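Local structure of lytic Polysaccharide Monooxygenase (Phytophthora infestans, 6Z5Y) at residues R92-A97 with T126-K131; G98-W103 with L145-L150; A5-S10 with N166-T171. The protein is a secreted copper-dependent lytic polysaccharide monooxygenase that probably cleaves plant cell-wall pectin oxidatively during infection, this chain being its N-terminal copper-binding domain. One frame throughout, in Å; residues are numbered along the deposited sequence. Where two conformers were deposited one is given.

In the fold
The centre of contact 2 (98-103 with 145-150) lies about 3 Å from the centre of the chain, making it the most central of the three. It is paired strand against strand by backbone hydrogen bonds in the five-stranded sheet. Contact 1 is partly buried: one backbone bond and apolar side chains join a copper-bearing loop to strand 129-130 of the small sheet. Phe130 of contact 1 packs on Cys100 and Phe147 of contact 2, and Ile94 and His96 touch Trp149. Contact 3 is buried but centred about 13 Å from the chain centre, and apolar, with a bridging water. It shares strand pairing with contact 2: strand 158-170 lies beside strand 143-155. Contacts 1 and 3 do not touch.

Contact 1: R92-A97 with T126-K131; sequences RGIVHA and TIAVFK. With CU (copper (II) ion), chain C.
Gly93 and Ile127 mark the closest backbone approach, with their CA atoms 4.5 Å apart, and one hydrogen bond joins the two chains. Ala128 N donates to Arg92 O over 3.1 Å. The bond is nearly straight at the hydrogen (173°), but the donor sits well above the carbonyl plane. Next to it the chains come very close: Thr126 O lies 2.9 Å from Gly93 CA. Glycine has no side chain to obstruct this approach.

The apolar part centres on Ile94. Its CG1 lies beside the backbone N, anti to the carbonyl carbon (chi1 -63°), and rests 3.7 Å from Ala128 CB. CD1 extends onward to the same methyl. It also reaches Phe130, 4.0 Å from CZ, with CE1 at a similar distance. The isoleucine end and the phenylalanine thus cross at a slant. The Phe130 ring also meets Phe90, Tyr119 and Phe147, so Ile94 joins an aromatic cluster. Ile127 CD1 packs 3.8 Å from Arg92 CA. This brings the tip of an otherwise exposed side chain back over the loop. Thr126 OG1 is hydrogen-bonded to Asp121 OD2.

Further along the loop, His96 binds the copper ion through NE2 at 1.9 Å. Val95 CG2 lies 3.7 Å above the plane of the imidazole, offset toward the rim. Arg92 carries its side chain to the neighbourhood of His1. The contact therefore ties to the small antiparallel sheet the loop that supplies one copper ligand. Tyr164 is a further residue of the copper site. The His1 amino group also binds the ion, and His1 and His96 together form the histidine brace characteristic of lytic polysaccharide monooxygenases.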
loop_
_atom_site.group_PDB
_atom_site.type_symbol
_atom_site.label_atom_id
_atom_site.label_comp_id
_atom_site.label_asym_id
_atom_site.label_seq_id
_atom_site.Cartn_x
_atom_site.Cartn_y
_atom_site.Cartn_z
ATOM N N ARG A 92 4.691 -10.013 5.886
ATOM C CA ARG A 92 6.063 -10.015 6.388
ATOM C C ARG A 92 6.261 -8.666 7.043
ATOM O O ARG A 92 5.304 -7.862 7.160
ATOM C CB ARG A 92 7.052 -10.289 5.242
ATOM C CG ARG A 92 6.954 -9.269 4.114
ATOM C CD ARG A 92 8.169 -9.260 3.200
ATOM N NE ARG A 92 8.362 -10.570 2.572
ATOM C CZ ARG A 92 9.535 -11.062 2.188
ATOM N NH1 ARG A 92 10.628 -10.352 2.308
ATOM N NH2 ARG A 92 9.561 -12.286 1.722
ATOM N N GLY A 93 7.480 -8.386 7.462
ATOM C CA GLY A 93 7.831 -7.046 7.908
ATOM C C GLY A 93 8.006 -6.104 6.750
ATOM O O GLY A 93 8.157 -6.551 5.591
ATOM N N ILE A 94 8.046 -4.829 7.058
ATOM C CA ILE A 94 8.205 -3.790 6.029
ATOM C C ILE A 94 9.659 -3.300 6.012
ATOM O O ILE A 94 10.138 -2.819 7.050
ATOM C CB ILE A 94 7.209 -2.646 6.262
ATOM C CG1 ILE A 94 5.766 -3.120 6.127
ATOM C CG2 ILE A 94 7.540 -1.490 5.341
ATOM C CD1 ILE A 94 4.751 -2.099 6.574
ATOM N N VAL A 95 10.336 -3.445 4.871
ATOM C CA VAL A 95 11.786 -3.163 4.794
ATOM C C VAL A 95 12.092 -2.064 3.817
ATOM O O VAL A 95 13.271 -1.880 3.543
ATOM C CB VAL A 95 12.631 -4.414 4.452
ATOM C CG1 VAL A 95 12.365 -5.571 5.377
ATOM C CG2 VAL A 95 12.487 -4.808 2.977
ATOM N N HIS A 96 11.103 -1.347 3.290
ATOM C CA HIS A 96 11.359 -0.164 2.457
ATOM C C HIS A 96 10.617 1.018 3.038
ATOM O O HIS A 96 9.483 0.849 3.488
ATOM C CB HIS A 96 10.885 -0.339 1.014
ATOM C CG HIS A 96 11.267 -1.644 0.402
ATOM N ND1 HIS A 96 12.572 -2.050 0.233
ATOM C CD2 HIS A 96 10.510 -2.607 -0.151
ATOM C CE1 HIS A 96 12.573 -3.240 -0.350
ATOM N NE2 HIS A 96 11.328 -3.600 -0.619
ATOM N N ALA A 97 11.243 2.185 3.003
ATOM C CA ALA A 97 10.587 3.439 3.381
ATOM C C ALA A 97 9.501 3.794 2.375
ATOM O O ALA A 97 9.525 3.378 1.227
ATOM C CB ALA A 97 11.576 4.550 3.467
ATOM N N THR A 126 9.868 -9.638 11.377
ATOM C CA THR A 126 8.768 -9.245 12.301
ATOM C C THR A 126 7.548 -8.843 11.485
ATOM O O THR A 126 7.638 -7.908 10.706
ATOM C CB THR A 126 9.206 -8.087 13.179
ATOM O OG1 THR A 126 10.308 -8.550 13.951
ATOM C CG2 THR A 126 8.113 -7.632 14.113
ATOM N N ILE A 127 6.430 -9.507 11.675
ATOM C CA ILE A 127 5.240 -9.207 10.875
ATOM C C ILE A 127 4.756 -7.784 11.150
ATOM O O ILE A 127 4.600 -7.407 12.298
ATOM C CB ILE A 127 4.144 -10.228 11.175
ATOM C CG1 ILE A 127 4.629 -11.654 10.952
ATOM C CG2 ILE A 127 2.884 -9.921 10.389
ATOM C CD1 ILE A 127 5.194 -11.929 9.602
ATOM N N ALA A 128 4.528 -7.020 10.094
ATOM C CA ALA A 128 3.954 -5.678 10.225
ATOM C C ALA A 128 2.442 -5.768 10.400
ATOM O O ALA A 128 1.790 -6.521 9.705
ATOM C CB ALA A 128 4.298 -4.817 9.030
ATOM N N VAL A 129 1.933 -4.966 11.299
ATOM C CA VAL A 129 0.499 -4.920 11.617
ATOM C C VAL A 129 0.056 -3.486 11.446
ATOM O O VAL A 129 0.603 -2.569 12.053
ATOM C CB VAL A 129 0.200 -5.440 13.027
ATOM C CG1 VAL A 129 -1.298 -5.300 13.285
ATOM C CG2 VAL A 129 0.666 -6.848 13.206
ATOM N N PHE A 130 -0.958 -3.317 10.611
ATOM C CA PHE A 130 -1.575 -1.996 10.366
ATOM C C PHE A 130 -2.721 -1.813 11.345
ATOM O O PHE A 130 -3.597 -2.672 11.429
ATOM C CB PHE A 130 -2.120 -1.937 8.947
ATOM C CG PHE A 130 -1.075 -2.160 7.880
ATOM C CD1 PHE A 130 -0.189 -1.183 7.509
ATOM C CD2 PHE A 130 -0.977 -3.397 7.257
ATOM C CE1 PHE A 130 0.790 -1.432 6.549
ATOM C CE2 PHE A 130 -0.011 -3.651 6.298
ATOM C CZ PHE A 130 0.872 -2.670 5.959
ATOM N N LYS A 131 -2.719 -0.681 12.041
ATOM C CA LYS A 131 -3.782 -0.343 12.979
ATOM C C LYS A 131 -3.760 1.153 13.212
ATOM O O LYS A 131 -2.739 1.814 13.045
ATOM C CB LYS A 131 -3.422 -1.039 14.262
ATOM C CG LYS A 131 -2.340 -0.358 15.114
ATOM C CD LYS A 131 -0.891 -0.320 14.601
ATOM C CE LYS A 131 0.064 0.149 15.694
ATOM N NZ LYS A 131 1.420 0.510 15.193
HETATM CU CU CU C . 10.755 -5.207 -1.488
#

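Contact 2: G98-W103 with L145-L150; sequences GPCEIW and LRFYWL
Cys100 and Trp149 face each other as a non-hydrogen-bonded pair, their CA atoms 4.1 Å apart. Trp149 can be followed outward from there. Its CB lies 3.8 Å from Cys100 CB. CG is anti to the backbone N (chi1 177°) and still borders Cys100 CB. CD1 then reaches Pro99 O at 3.3 Å, with this oxygen in the ring plane at the edge. NE1 makes a weak hydrogen bond to a water, which in turn donates to Gly98 O at 2.8 Å. The far side of the indole, at CZ2, packs on Ile94 and His96 O. The ring stacks with Tyr164 of the copper site. This places Trp149 in the second shell, against Tyr164 and beside His96.

The strands run antiparallel at 171°. Five backbone hydrogen bonds hold them, made by Pro99 with Leu150 and, in both directions, by Glu101 with Tyr148 and Trp103 with Arg146. This is the inner part of the five-stranded sheet in the immunoglobulin-like beta-sandwich known from other lytic polysaccharide monooxygenases.

Phe147 shares the Trp149 face. Its CE1 touches Cys100 SG at 3.9 Å, a sulfur-aromatic contact, while Ile102 CG1 comes to the ring edge near CD1. Ile102 CG2 packs on Leu145 CG. Cys100 continues to Cys115 through a disulfide.

On the other face, Glu101 OE2 accepts a nearly straight bond from Trp103 NE1 at 2.8 Å. It is met on its anti side, somewhat out of the carboxylate plane, and the oxygen lies in the indole plane. The two carboxylate oxygens also take the N-H groups of Val56 and Arg57, at the start of helix 56-60. Trp103 CD1 stands 4.0 Å from Tyr148 CD1, and the ring planes are 80° apart. Tyr148 OH is hydrogen-bonded to Asp61.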
loop_
_atom_site.group_PDB
_atom_site.type_symbol
_atom_site.label_atom_id
_atom_site.label_comp_id
_atom_site.label_asym_id
_atom_site.label_seq_id
_atom_site.Cartn_x
_atom_site.Cartn_y
_atom_site.Cartn_z
ATOM N N GLY A 98 8.556 4.612 2.812
ATOM C CA GLY A 98 7.598 5.276 1.916
ATOM C C GLY A 98 6.166 5.165 2.417
ATOM O O GLY A 98 5.870 4.380 3.327
ATOM N N PRO A 99 5.277 5.955 1.818
ATOM C CA PRO A 99 3.913 6.049 2.310
ATOM C C PRO A 99 3.055 4.852 1.888
ATOM O O PRO A 99 3.223 4.272 0.812
ATOM C CB PRO A 99 3.406 7.326 1.629
ATOM C CG PRO A 99 4.210 7.395 0.340
ATOM C CD PRO A 99 5.584 6.896 0.731
ATOM N N CYS A 100 2.082 4.552 2.731
ATOM C CA CYS A 100 1.103 3.517 2.408
ATOM C C CYS A 100 -0.226 3.905 3.021
ATOM O O CYS A 100 -0.339 4.796 3.891
ATOM C CB CYS A 100 1.558 2.116 2.784
ATOM S SG CYS A 100 1.288 1.608 4.483
ATOM N N GLU A 101 -1.269 3.236 2.537
ATOM C CA GLU A 101 -2.624 3.545 2.964
ATOM C C GLU A 101 -3.540 2.381 2.647
ATOM O O GLU A 101 -3.278 1.568 1.761
ATOM C CB GLU A 101 -3.087 4.853 2.348
ATOM C CG GLU A 101 -3.112 4.812 0.845
ATOM C CD GLU A 101 -3.126 6.184 0.196
ATOM O OE1 GLU A 101 -2.209 6.989 0.487
ATOM O OE2 GLU A 101 -3.981 6.424 -0.656
ATOM N N ILE A 102 -4.635 2.347 3.385
ATOM C CA ILE A 102 -5.710 1.339 3.221
ATOM C C ILE A 102 -7.016 2.088 3.055
ATOM O O ILE A 102 -7.337 2.993 3.868
ATOM C CB ILE A 102 -5.775 0.390 4.414
ATOM C CG1 ILE A 102 -4.471 -0.366 4.603
ATOM C CG2 ILE A 102 -6.938 -0.592 4.255
ATOM C CD1 ILE A 102 -4.359 -1.162 5.885
ATOM N N TRP A 103 -7.780 1.683 2.055
ATOM C CA TRP A 103 -9.126 2.190 1.770
ATOM C C TRP A 103 -10.126 1.058 1.863
ATOM O O TRP A 103 -9.812 -0.084 1.510
ATOM C CB TRP A 103 -9.163 2.757 0.356
ATOM C CG TRP A 103 -8.310 3.955 0.116
ATOM C CD1 TRP A 103 -6.949 4.004 0.030
ATOM C CD2 TRP A 103 -8.773 5.273 -0.126
ATOM N NE1 TRP A 103 -6.534 5.278 -0.239
ATOM C CE2 TRP A 103 -7.638 6.081 -0.343
ATOM C CE3 TRP A 103 -10.049 5.858 -0.221
ATOM C CZ2 TRP A 103 -7.729 7.426 -0.681
ATOM C CZ3 TRP A 103 -10.138 7.195 -0.555
ATOM C CH2 TRP A 103 -8.985 7.959 -0.764
ATOM N N LEU A 145 -11.415 -3.749 0.025
ATOM C CA LEU A 145 -10.216 -3.174 0.664
ATOM C C LEU A 145 -9.176 -2.943 -0.421
ATOM O O LEU A 145 -8.940 -3.800 -1.258
ATOM C CB LEU A 145 -9.690 -4.115 1.732
ATOM C CG LEU A 145 -8.438 -3.607 2.467
ATOM C CD1 LEU A 145 -8.360 -4.193 3.876
ATOM C CD2 LEU A 145 -7.149 -3.951 1.725
ATOM N N ARG A 146 -8.598 -1.749 -0.426
ATOM C CA ARG A 146 -7.485 -1.464 -1.330
ATOM C C ARG A 146 -6.307 -0.971 -0.527
ATOM O O ARG A 146 -6.433 -0.055 0.297
ATOM C CB ARG A 146 -7.875 -0.474 -2.416
ATOM C CG ARG A 146 -8.860 -1.069 -3.415
ATOM C CD ARG A 146 -9.213 -0.094 -4.519
ATOM N NE ARG A 146 -10.107 -0.667 -5.528
ATOM C CZ ARG A 146 -11.438 -0.723 -5.442
ATOM N NH1 ARG A 146 -12.079 -0.211 -4.399
ATOM N NH2 ARG A 146 -12.141 -1.275 -6.419
ATOM N N PHE A 147 -5.165 -1.585 -0.780
ATOM C CA PHE A 147 -3.869 -1.200 -0.182
ATOM C C PHE A 147 -3.011 -0.603 -1.265
ATOM O O PHE A 147 -2.927 -1.174 -2.376
ATOM C CB PHE A 147 -3.208 -2.444 0.400
ATOM C CG PHE A 147 -1.819 -2.247 0.936
ATOM C CD1 PHE A 147 -1.622 -1.460 2.053
ATOM C CD2 PHE A 147 -0.714 -2.779 0.295
ATOM C CE1 PHE A 147 -0.333 -1.314 2.569
ATOM C CE2 PHE A 147 0.563 -2.618 0.796
ATOM C CZ PHE A 147 0.751 -1.884 1.934
ATOM N N TYR A 148 -2.351 0.483 -0.937
ATOM C CA TYR A 148 -1.377 1.143 -1.819
ATOM C C TYR A 148 -0.131 1.420 -1.006
ATOM O O TYR A 148 -0.239 1.990 0.094
ATOM C CB TYR A 148 -1.929 2.451 -2.344
ATOM C CG TYR A 148 -3.188 2.356 -3.164
ATOM C CD1 TYR A 148 -4.436 2.302 -2.587
ATOM C CD2 TYR A 148 -3.115 2.342 -4.556
ATOM C CE1 TYR A 148 -5.585 2.211 -3.391
ATOM C CE2 TYR A 148 -4.234 2.257 -5.362
ATOM C CZ TYR A 148 -5.474 2.188 -4.776
ATOM O OH TYR A 148 -6.628 2.130 -5.532
ATOM N N TRP A 149 1.005 1.138 -1.594
ATOM C CA TRP A 149 2.295 1.406 -0.937
ATOM C C TRP A 149 3.263 1.865 -2.027
ATOM O O TRP A 149 3.464 1.156 -3.025
ATOM C CB TRP A 149 2.811 0.154 -0.234
ATOM C CG TRP A 149 4.144 0.234 0.438
ATOM C CD1 TRP A 149 4.743 1.320 0.997
ATOM C CD2 TRP A 149 5.006 -0.886 0.679
ATOM N NE1 TRP A 149 5.946 0.958 1.536
ATOM C CE2 TRP A 149 6.117 -0.400 1.392
ATOM C CE3 TRP A 149 4.923 -2.251 0.389
ATOM C CZ2 TRP A 149 7.160 -1.247 1.795
ATOM C CZ3 TRP A 149 5.951 -3.073 0.771
ATOM C CH2 TRP A 149 7.053 -2.588 1.463
ATOM N N LEU A 150 3.807 3.056 -1.843
ATOM C CA LEU A 150 4.884 3.560 -2.710
ATOM C C LEU A 150 6.183 3.408 -1.955
ATOM O O LEU A 150 6.497 4.201 -1.051
ATOM C CB LEU A 150 4.611 5.009 -3.047
ATOM C CG LEU A 150 5.571 5.590 -4.077
ATOM C CD1 LEU A 150 5.279 5.024 -5.438
ATOM C CD2 LEU A 150 5.584 7.085 -4.072
HETATM O O HOH W 1 7.122 2.082 4.184
#

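Contact 3: A5-S10 with N166-T171; sequences AKPAPS and NCIPLT
Pro7 and Pro9 pack against Ile168 and Leu170 in a small, mainly apolar contact near the end of the long strand 158-170. It joins the turn that follows strand 4-6 to that strand, away from the copper site. No direct hydrogen bond crosses between the segments.

Ile168 points toward the turn and carries most of the contact. Its CG1 lies beside the backbone N (chi1 -55°) and packs on Pro9 CB in the conformer given. CD1 continues in an extended line (chi2 178°) and comes to 3.4 Å from Pro7 O. The other branch, CG2, lies 3.4 Å from Ala8 O. The two branches thus each meet one of two successive carbonyl oxygens. Ala8 O accepts a hydrogen bond from Ser80 OG, so it is not left to the isoleucine alone.

Leu170 adds the second touch. Its CD2 sits 3.6 Å from Pro7 CB and equally close to CG, with the leucine and the proline ring crossing at a slant. The peptide bond before Pro7 is cis, which bends the chain just after the strand. At the other end, a water joins the backbones: Ser10 N donates to it at 2.8 Å, and Cys167 O lies 2.7 Å from it.

Around this contact, Ala5 and Lys6 both pair with Thr89 in a classic beta bulge at the edge of the small sheet. Strand 158-170 pairs with strand 143-155 through Asn166 and Ile168, Cys167 is bound to Cys70 by a disulfide, and Tyr135 touches Pro7.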
loop_
_atom_site.group_PDB
_atom_site.type_symbol
_atom_site.label_atom_id
_atom_site.label_comp_id
_atom_site.label_asym_id
_atom_site.label_seq_id
_atom_site.Cartn_x
_atom_site.Cartn_y
_atom_site.Cartn_z
ATOM N N ALA A 5 -1.963 -9.847 4.149
ATOM C CA ALA A 5 -2.247 -11.277 4.270
ATOM C C ALA A 5 -3.529 -11.551 5.045
ATOM O O ALA A 5 -4.122 -12.627 4.838
ATOM C CB ALA A 5 -1.086 -11.974 4.915
ATOM N N LYS A 6 -3.926 -10.672 5.924
ATOM C CA LYS A 6 -5.167 -10.780 6.698
ATOM C C LYS A 6 -5.770 -9.396 6.710
ATOM O O LYS A 6 -5.138 -8.473 7.188
ATOM C CB LYS A 6 -4.816 -11.246 8.096
ATOM C CG LYS A 6 -5.986 -11.705 8.908
ATOM C CD LYS A 6 -5.573 -12.307 10.221
ATOM C CE LYS A 6 -6.739 -12.894 10.968
ATOM N NZ LYS A 6 -6.347 -13.227 12.350
ATOM N N PRO A 7 -6.968 -9.195 6.166
ATOM C CA PRO A 7 -7.805 -10.208 5.505
ATOM C C PRO A 7 -7.130 -10.783 4.258
ATOM O O PRO A 7 -6.280 -10.142 3.640
ATOM C CB PRO A 7 -9.072 -9.423 5.166
ATOM C CG PRO A 7 -8.603 -8.014 5.029
ATOM C CD PRO A 7 -7.531 -7.852 6.076
ATOM N N ALA A 8 -7.512 -12.004 3.915
ATOM C CA ALA A 8 -6.760 -12.756 2.906
ATOM C C ALA A 8 -7.125 -12.313 1.507
ATOM O O ALA A 8 -8.292 -12.354 1.096
ATOM C CB ALA A 8 -7.043 -14.215 3.053
ATOM N N PRO A 9 -6.114 -12.011 0.684
ATOM C CA PRO A 9 -6.313 -11.756 -0.732
ATOM C C PRO A 9 -6.539 -13.049 -1.517
ATOM O O PRO A 9 -6.167 -14.113 -1.073
ATOM C CB PRO A 9 -4.961 -11.175 -1.143
ATOM C CG PRO A 9 -3.962 -11.891 -0.235
ATOM C CD PRO A 9 -4.693 -12.040 1.065
ATOM N N SER A 10 -7.101 -12.836 -2.688
ATOM C CA SER A 10 -7.144 -13.831 -3.765
ATOM C C SER A 10 -6.190 -13.367 -4.848
ATOM O O SER A 10 -5.881 -12.180 -4.928
ATOM C CB SER A 10 -8.561 -13.998 -4.303
ATOM O OG SER A 10 -9.468 -14.395 -3.275
ATOM N N ASN A 166 -2.862 -3.941 -3.521
ATOM C CA ASN A 166 -3.738 -5.107 -3.314
ATOM C C ASN A 166 -5.183 -4.623 -3.363
ATOM O O ASN A 166 -5.498 -3.509 -2.921
ATOM C CB ASN A 166 -3.521 -5.751 -1.944
ATOM C CG ASN A 166 -2.108 -6.157 -1.599
ATOM O OD1 ASN A 166 -1.796 -6.206 -0.406
ATOM N ND2 ASN A 166 -1.279 -6.524 -2.563
ATOM N N CYS A 167 -6.051 -5.496 -3.822
ATOM C CA CYS A 167 -7.509 -5.352 -3.742
ATOM C C CYS A 167 -7.988 -6.631 -3.064
ATOM O O CYS A 167 -7.682 -7.700 -3.568
ATOM C CB CYS A 167 -8.160 -5.234 -5.117
ATOM S SG CYS A 167 -7.657 -3.725 -5.955
ATOM N N ILE A 168 -8.741 -6.472 -1.970
ATOM C CA ILE A 168 -9.200 -7.625 -1.173
ATOM C C ILE A 168 -10.671 -7.443 -0.883
ATOM O O ILE A 168 -11.050 -6.569 -0.102
ATOM C CB ILE A 168 -8.400 -7.764 0.130
ATOM C CG1 ILE A 168 -6.894 -7.849 -0.166
ATOM C CG2 ILE A 168 -8.887 -8.987 0.872
ATOM C CD1 ILE A 168 -6.009 -7.943 1.056
ATOM N N PRO A 169 -11.544 -8.239 -1.527
ATOM C CA PRO A 169 -12.960 -8.099 -1.270
ATOM C C PRO A 169 -13.250 -8.625 0.132
ATOM O O PRO A 169 -12.744 -9.700 0.508
ATOM C CB PRO A 169 -13.619 -8.979 -2.340
ATOM C CG PRO A 169 -12.545 -10.023 -2.687
ATOM C CD PRO A 169 -11.226 -9.283 -2.540
ATOM N N LEU A 170 -14.128 -7.923 0.842
ATOM C CA LEU A 170 -14.526 -8.295 2.206
ATOM C C LEU A 170 -16.025 -8.534 2.251
ATOM O O LEU A 170 -16.793 -7.881 1.565
ATOM C CB LEU A 170 -14.158 -7.213 3.214
ATOM C CG LEU A 170 -12.692 -6.767 3.198
ATOM C CD1 LEU A 170 -12.422 -5.778 4.311
ATOM C CD2 LEU A 170 -11.748 -7.933 3.332
ATOM N N THR A 171 -16.409 -9.422 3.140
ATOM C CA THR A 171 -17.817 -9.726 3.393
ATOM C C THR A 171 -18.482 -8.602 4.175
ATOM O O THR A 171 -17.860 -7.854 4.897
ATOM C CB THR A 171 -17.926 -11.036 4.169
ATOM O OG1 THR A 171 -17.244 -10.894 5.418
ATOM C CG2 THR A 171 -17.318 -12.215 3.451
HETATM O O HOH W 2 -8.182 -10.372 -3.532
#